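Local coordinates for protein glycosyltransferase (Streptomyces halstedii, PDB 3WAD) that belongs to the glycosyltransferases and is built on the GT-B plan, with two Rossmann-like domains facing each other across a cleft, at residues M17-W22 / R225-N230; E30-S35 / V116-Q121. All blocks are in the same frame, centred on the assembly; numbering follows the deposited sequence.

Contact 1 (M17-W22 / R225-N230); sequences MVPLAW and RHLPFN
Leu227 and Phe229 lean on Val18 and Pro19, so that an extended loop packs against the opening turn of helix 18-27 in the N-terminal half of this GT-B fold. The loop, between strands 221-222 and 233-234, has no regular secondary structure. The side chains meet through apolar groups, with one proline methylene resting on a backbone carbonyl oxygen, and 219 Å² is buried in all.

The chain first comes close at Leu227, whose CA is 6.2 Å from Pro19 CA. Leu227 CB lies against Pro19 CB at 3.9 Å, while CD2 reaches the neighbourhood of Pro19 CG. The same CG is 3.4 Å from Leu227 O, a van der Waals approach of a ring methylene to a backbone carbonyl. Helix 402-415 adds to this packing, with Leu402 touching both Pro19 and Leu227. Proline is well suited to this place: Met17 is the N-cap, and a residue in the first turn gives up no helical N-H bond.

Beyond Leu227 the backbone turns Pro228 away from the helix, onto Thr327 and Asn328 of helix 323-332. Phe229 then faces helix 18-27 again and meets two residues with two parts of its side chain. Its CB sits 3.6 Å from Pro19 CG. With CG trans to the backbone N (chi1 176°), the ring is carried past the proline to Val18. Tyr15 meets this ring edge-to-face. Val18 packs on Trp22 of the second subunit and Phe229 on Gly47 of that subunit, so the contact is part of the interface between the two chains.

Val18 approaches by one methyl branch over a ring face, a CH-pi contact: CG1 lies 3.7 Å from the Phe229 ring centroid and 15° off the ring normal. It is displaced toward the rim, where CD2 is its nearest ring atom, 3.6 Å from Val18 CG1.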
loop_
_atom_site.group_PDB
_atom_site.type_symbol
_atom_site.label_atom_id
_atom_site.label_comp_id
_atom_site.label_asym_id
_atom_site.label_seq_id
_atom_site.Cartn_x
_atom_site.Cartn_y
_atom_site.Cartn_z
ATOM N N MET B 17 -10.627 -3.751 1.515
ATOM C CA MET B 17 -9.850 -4.576 0.564
ATOM C C MET B 17 -8.454 -4.092 0.246
ATOM O O MET B 17 -7.756 -4.685 -0.568
ATOM C CB MET B 17 -10.636 -4.816 -0.698
ATOM C CG MET B 17 -11.216 -3.628 -1.376
ATOM S SD MET B 17 -12.375 -4.161 -2.752
ATOM C CE MET B 17 -11.232 -3.404 -3.649
ATOM N N VAL B 18 -7.983 -3.084 0.972
ATOM C CA VAL B 18 -6.669 -2.550 0.706
ATOM C C VAL B 18 -5.510 -3.509 1.041
ATOM O O VAL B 18 -4.628 -3.650 0.242
ATOM C CB VAL B 18 -6.466 -1.133 1.349
ATOM C CG1 VAL B 18 -4.960 -0.787 1.636
ATOM C CG2 VAL B 18 -7.118 -0.059 0.453
ATOM N N PRO B 19 -5.489 -4.089 2.242
ATOM C CA PRO B 19 -4.458 -5.060 2.644
ATOM C C PRO B 19 -4.456 -6.255 1.647
ATOM O O PRO B 19 -3.408 -6.615 1.145
ATOM C CB PRO B 19 -4.895 -5.440 4.070
ATOM C CG PRO B 19 -5.593 -4.080 4.573
ATOM C CD PRO B 19 -6.425 -3.793 3.362
ATOM N N LEU B 20 -5.626 -6.711 1.215
ATOM C CA LEU B 20 -5.666 -7.813 0.188
ATOM C C LEU B 20 -5.092 -7.374 -1.198
ATOM O O LEU B 20 -4.267 -8.079 -1.783
ATOM C CB LEU B 20 -7.094 -8.354 0.022
ATOM C CG LEU B 20 -7.137 -9.511 -0.997
ATOM C CD1 LEU B 20 -6.265 -10.668 -0.533
ATOM C CD2 LEU B 20 -8.472 -9.979 -1.360
ATOM N N ALA B 21 -5.507 -6.232 -1.720
ATOM C CA ALA B 21 -4.775 -5.615 -2.823
ATOM C C ALA B 21 -3.284 -5.593 -2.676
ATOM O O ALA B 21 -2.546 -6.023 -3.612
ATOM C CB ALA B 21 -5.306 -4.232 -3.171
ATOM N N TRP B 22 -2.796 -5.052 -1.573
ATOM C CA TRP B 22 -1.367 -5.020 -1.397
ATOM C C TRP B 22 -0.658 -6.394 -1.236
ATOM O O TRP B 22 0.478 -6.532 -1.724
ATOM C CB TRP B 22 -0.982 -4.137 -0.220
ATOM C CG TRP B 22 -0.657 -2.714 -0.681
ATOM C CD1 TRP B 22 -1.434 -1.575 -0.500
ATOM C CD2 TRP B 22 0.504 -2.285 -1.420
ATOM N NE1 TRP B 22 -0.802 -0.476 -1.060
ATOM C CE2 TRP B 22 0.356 -0.880 -1.666
ATOM C CE3 TRP B 22 1.654 -2.947 -1.904
ATOM C CZ2 TRP B 22 1.342 -0.110 -2.317
ATOM C CZ3 TRP B 22 2.643 -2.179 -2.576
ATOM C CH2 TRP B 22 2.477 -0.761 -2.759
ATOM N N ARG B 225 -7.338 -14.005 8.085
ATOM C CA ARG B 225 -6.935 -13.170 9.200
ATOM C C ARG B 225 -6.992 -11.702 8.686
ATOM O O ARG B 225 -5.974 -11.085 8.353
ATOM C CB ARG B 225 -5.524 -13.545 9.620
ATOM C CG ARG B 225 -5.057 -12.870 10.925
ATOM C CD ARG B 225 -3.736 -13.372 11.372
ATOM N NE ARG B 225 -2.695 -13.023 10.372
ATOM C CZ ARG B 225 -1.540 -13.656 10.204
ATOM N NH1 ARG B 225 -1.252 -14.727 10.946
ATOM N NH2 ARG B 225 -0.679 -13.244 9.272
ATOM N N HIS B 226 -8.196 -11.145 8.704
ATOM C CA HIS B 226 -8.486 -9.837 8.149
ATOM C C HIS B 226 -7.638 -8.751 8.732
ATOM O O HIS B 226 -7.615 -8.533 9.924
ATOM C CB HIS B 226 -9.991 -9.521 8.314
ATOM C CG HIS B 226 -10.420 -8.250 7.658
ATOM N ND1 HIS B 226 -10.021 -7.894 6.380
ATOM C CD2 HIS B 226 -11.194 -7.230 8.123
ATOM C CE1 HIS B 226 -10.586 -6.737 6.065
ATOM N NE2 HIS B 226 -11.288 -6.310 7.107
ATOM N N LEU B 227 -6.925 -8.065 7.863
ATOM C CA LEU B 227 -6.117 -6.927 8.321
ATOM C C LEU B 227 -6.988 -5.579 8.180
ATOM O O LEU B 227 -7.501 -5.273 7.088
ATOM C CB LEU B 227 -4.733 -6.881 7.637
ATOM C CG LEU B 227 -3.611 -6.082 8.324
ATOM C CD1 LEU B 227 -2.361 -6.287 7.524
ATOM C CD2 LEU B 227 -3.984 -4.562 8.176
ATOM N N PRO B 228 -7.255 -4.886 9.329
ATOM C CA PRO B 228 -8.043 -3.630 9.373
ATOM C C PRO B 228 -7.194 -2.494 8.923
ATOM O O PRO B 228 -6.261 -2.126 9.608
ATOM C CB PRO B 228 -8.409 -3.468 10.852
ATOM C CG PRO B 228 -7.605 -4.361 11.629
ATOM C CD PRO B 228 -6.818 -5.315 10.663
ATOM N N PHE B 229 -7.410 -2.019 7.702
ATOM C CA PHE B 229 -6.614 -0.888 7.202
ATOM C C PHE B 229 -7.280 0.369 7.765
ATOM O O PHE B 229 -8.466 0.650 7.442
ATOM C CB PHE B 229 -6.607 -0.822 5.656
ATOM C CG PHE B 229 -5.860 0.393 5.095
ATOM C CD1 PHE B 229 -4.548 0.612 5.434
ATOM C CD2 PHE B 229 -6.487 1.272 4.208
ATOM C CE1 PHE B 229 -3.840 1.702 4.932
ATOM C CE2 PHE B 229 -5.804 2.380 3.699
ATOM C CZ PHE B 229 -4.448 2.600 4.076
ATOM N N ASN B 230 -6.519 1.125 8.536
ATOM C CA ASN B 230 -7.017 2.350 9.147
ATOM C C ASN B 230 -6.868 3.663 8.348
ATOM O O ASN B 230 -7.393 4.724 8.766
ATOM C CB ASN B 230 -6.495 2.440 10.592
ATOM C CG ASN B 230 -6.870 1.193 11.398
ATOM O OD1 ASN B 230 -7.986 0.612 11.230
ATOM N ND2 ASN B 230 -5.935 0.727 12.198
#

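Contact 2 (E30-S35 / V116-Q121); sequences EVHIAS and VAHARQ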
loop_
_atom_site.group_PDB
_atom_site.type_symbol
_atom_site.label_atom_id
_atom_site.label_comp_id
_atom_site.label_asym_id
_atom_site.label_seq_id
_atom_site.Cartn_x
_atom_site.Cartn_y
_atom_site.Cartn_z
ATOM N N GLU B 30 -0.486 -8.074 -10.787
ATOM C CA GLU B 30 -0.813 -6.727 -11.234
ATOM C C GLU B 30 -2.260 -6.464 -10.795
ATOM O O GLU B 30 -3.179 -7.184 -11.227
ATOM C CB GLU B 30 -0.849 -6.613 -12.749
ATOM C CG GLU B 30 0.410 -6.988 -13.455
ATOM C CD GLU B 30 1.387 -5.843 -13.505
ATOM O OE1 GLU B 30 2.572 -6.063 -13.150
ATOM O OE2 GLU B 30 0.972 -4.716 -13.875
ATOM N N VAL B 31 -2.458 -5.451 -9.959
ATOM C CA VAL B 31 -3.789 -5.215 -9.350
ATOM C C VAL B 31 -4.287 -3.850 -9.798
ATOM O O VAL B 31 -3.575 -2.863 -9.689
ATOM C CB VAL B 31 -3.629 -5.224 -7.857
ATOM C CG1 VAL B 31 -4.978 -4.986 -7.142
ATOM C CG2 VAL B 31 -3.021 -6.582 -7.405
ATOM N N HIS B 32 -5.463 -3.824 -10.382
ATOM C CA HIS B 32 -6.169 -2.601 -10.666
ATOM C C HIS B 32 -7.353 -2.428 -9.682
ATOM O O HIS B 32 -8.167 -3.384 -9.492
ATOM C CB HIS B 32 -6.710 -2.593 -12.122
ATOM C CG HIS B 32 -5.649 -2.406 -13.172
ATOM N ND1 HIS B 32 -5.908 -2.555 -14.517
ATOM C CD2 HIS B 32 -4.342 -2.073 -13.082
ATOM C CE1 HIS B 32 -4.813 -2.295 -15.207
ATOM N NE2 HIS B 32 -3.841 -2.037 -14.360
ATOM N N ILE B 33 -7.504 -1.221 -9.120
ATOM C CA ILE B 33 -8.696 -0.928 -8.286
ATOM C C ILE B 33 -9.632 -0.041 -9.088
ATOM O O ILE B 33 -9.310 1.165 -9.362
ATOM C CB ILE B 33 -8.375 -0.220 -6.868
ATOM C CG1 ILE B 33 -7.142 -0.856 -6.194
ATOM C CG2 ILE B 33 -9.674 -0.106 -5.962
ATOM C CD1 ILE B 33 -7.331 -2.388 -5.778
ATOM N N ALA B 34 -10.772 -0.594 -9.467
ATOM C CA ALA B 34 -11.675 0.185 -10.294
ATOM C C ALA B 34 -12.746 0.682 -9.374
ATOM O O ALA B 34 -13.315 -0.116 -8.621
ATOM C CB ALA B 34 -12.300 -0.735 -11.424
ATOM N N SER B 35 -13.078 1.972 -9.480
ATOM C CA SER B 35 -14.107 2.577 -8.664
ATOM C C SER B 35 -14.533 3.850 -9.375
ATOM O O SER B 35 -13.869 4.273 -10.381
ATOM C CB SER B 35 -13.547 2.820 -7.236
ATOM O OG SER B 35 -14.523 3.195 -6.268
ATOM N N VAL B 116 -16.907 -3.395 -17.720
ATOM C CA VAL B 116 -16.873 -4.466 -18.778
ATOM C C VAL B 116 -15.811 -4.168 -19.884
ATOM O O VAL B 116 -14.915 -4.988 -20.147
ATOM C CB VAL B 116 -18.226 -4.687 -19.392
ATOM C CG1 VAL B 116 -18.134 -5.827 -20.462
ATOM C CG2 VAL B 116 -19.272 -5.096 -18.287
ATOM N N ALA B 117 -15.882 -2.955 -20.444
ATOM C CA ALA B 117 -14.878 -2.489 -21.417
ATOM C C ALA B 117 -13.469 -2.695 -20.946
ATOM O O ALA B 117 -12.671 -3.215 -21.718
ATOM C CB ALA B 117 -15.096 -1.041 -21.833
ATOM N N HIS B 118 -13.137 -2.312 -19.688
ATOM C CA HIS B 118 -11.808 -2.573 -19.090
ATOM C C HIS B 118 -11.484 -4.049 -18.931
ATOM O O HIS B 118 -10.304 -4.504 -19.088
ATOM C CB HIS B 118 -11.662 -1.885 -17.708
ATOM C CG HIS B 118 -10.274 -1.978 -17.138
ATOM N ND1 HIS B 118 -9.208 -1.337 -17.720
ATOM C CD2 HIS B 118 -9.778 -2.616 -16.048
ATOM C CE1 HIS B 118 -8.107 -1.599 -17.036
ATOM N NE2 HIS B 118 -8.421 -2.381 -16.013
ATOM N N ALA B 119 -12.497 -4.818 -18.506
ATOM C CA ALA B 119 -12.242 -6.278 -18.360
ATOM C C ALA B 119 -11.921 -6.842 -19.773
ATOM O O ALA B 119 -10.983 -7.604 -19.898
ATOM C CB ALA B 119 -13.420 -7.068 -17.624
ATOM N N ARG B 120 -12.623 -6.356 -20.799
ATOM C CA ARG B 120 -12.438 -6.892 -22.186
ATOM C C ARG B 120 -11.023 -6.528 -22.666
ATOM O O ARG B 120 -10.230 -7.424 -23.038
ATOM C CB ARG B 120 -13.513 -6.439 -23.160
ATOM C CG ARG B 120 -14.922 -6.928 -22.847
ATOM C CD ARG B 120 -15.824 -7.054 -24.113
ATOM N NE ARG B 120 -17.077 -6.290 -24.036
ATOM C CZ ARG B 120 -18.321 -6.764 -23.805
ATOM N NH1 ARG B 120 -18.569 -8.059 -23.537
ATOM N NH2 ARG B 120 -19.350 -5.905 -23.778
ATOM N N GLN B 121 -10.652 -5.258 -22.487
ATOM C CA GLN B 121 -9.293 -4.803 -22.803
ATOM C C GLN B 121 -8.235 -5.481 -22.013
ATOM O O GLN B 121 -7.358 -6.130 -22.581
ATOM C CB GLN B 121 -9.160 -3.293 -22.638
ATOM C CG GLN B 121 -9.733 -2.549 -23.779
ATOM C CD GLN B 121 -9.447 -3.249 -25.165
ATOM O OE1 GLN B 121 -8.273 -3.498 -25.549
ATOM N NE2 GLN B 121 -10.548 -3.555 -25.911
#
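His32 sets the rim of its imidazole against that of His118, ND1 to NE2, with neither ring lying over the face of the other. The two nitrogens are 2.9 Å apart and hydrogen-bonded at an angle of 150°, a moderately bent bond in which either could be the donor. His32 ND1 lies in the plane of the His118 ring, whereas His118 NE2 sits somewhat out of the His32 plane, in keeping with the 37° between the rings. The centroids stand 5.0 Å apart.

The side chains cross at about a right angle. On the helix, His118 holds CG opposite its backbone N (chi1 -173°), which stretches the ring out toward the strand. Next to NE2, its CE1 is 3.5 Å from His32 ND1.

Trp122, one turn farther along helix 109-122, stacks on His32 and meets the His118 ring as well, so three aromatic groups gather at this buried spot. From the second subunit, Leu235 packs on His32 and Arg240 on His118.

Strand 30-35 pairs with strand 2-6 through Val3 and Met5, while Val31 and Ile33 point to helix 18-27 on the other face. Here helix 109-122 covers one face of the parallel sheet and helix 18-27 the other, as in the three-layer alpha/beta/alpha sandwich of a Rossmann-like GT-B domain.

Both contacts are buried, but contact 1 is centred about 11 Å from the chain centre and contact 2 about 23 Å. Contact 1 joins a helix start to a loop wedged between the two halves of the fold, by apolar side-chain packing and a CH-pi contact; contact 2 joins sheet to helix within the N-terminal domain, through a single polar histidine pair. Helix 18-27 and strand 30-35 are consecutive in the beta-alpha-beta unit that begins with strand 2-6, and they touch directly: Ala21 CB is 3.8 Å from Ile33 CD1. Contact 2 is nested within the chain loop closed by contact 1, and the second subunit borders both.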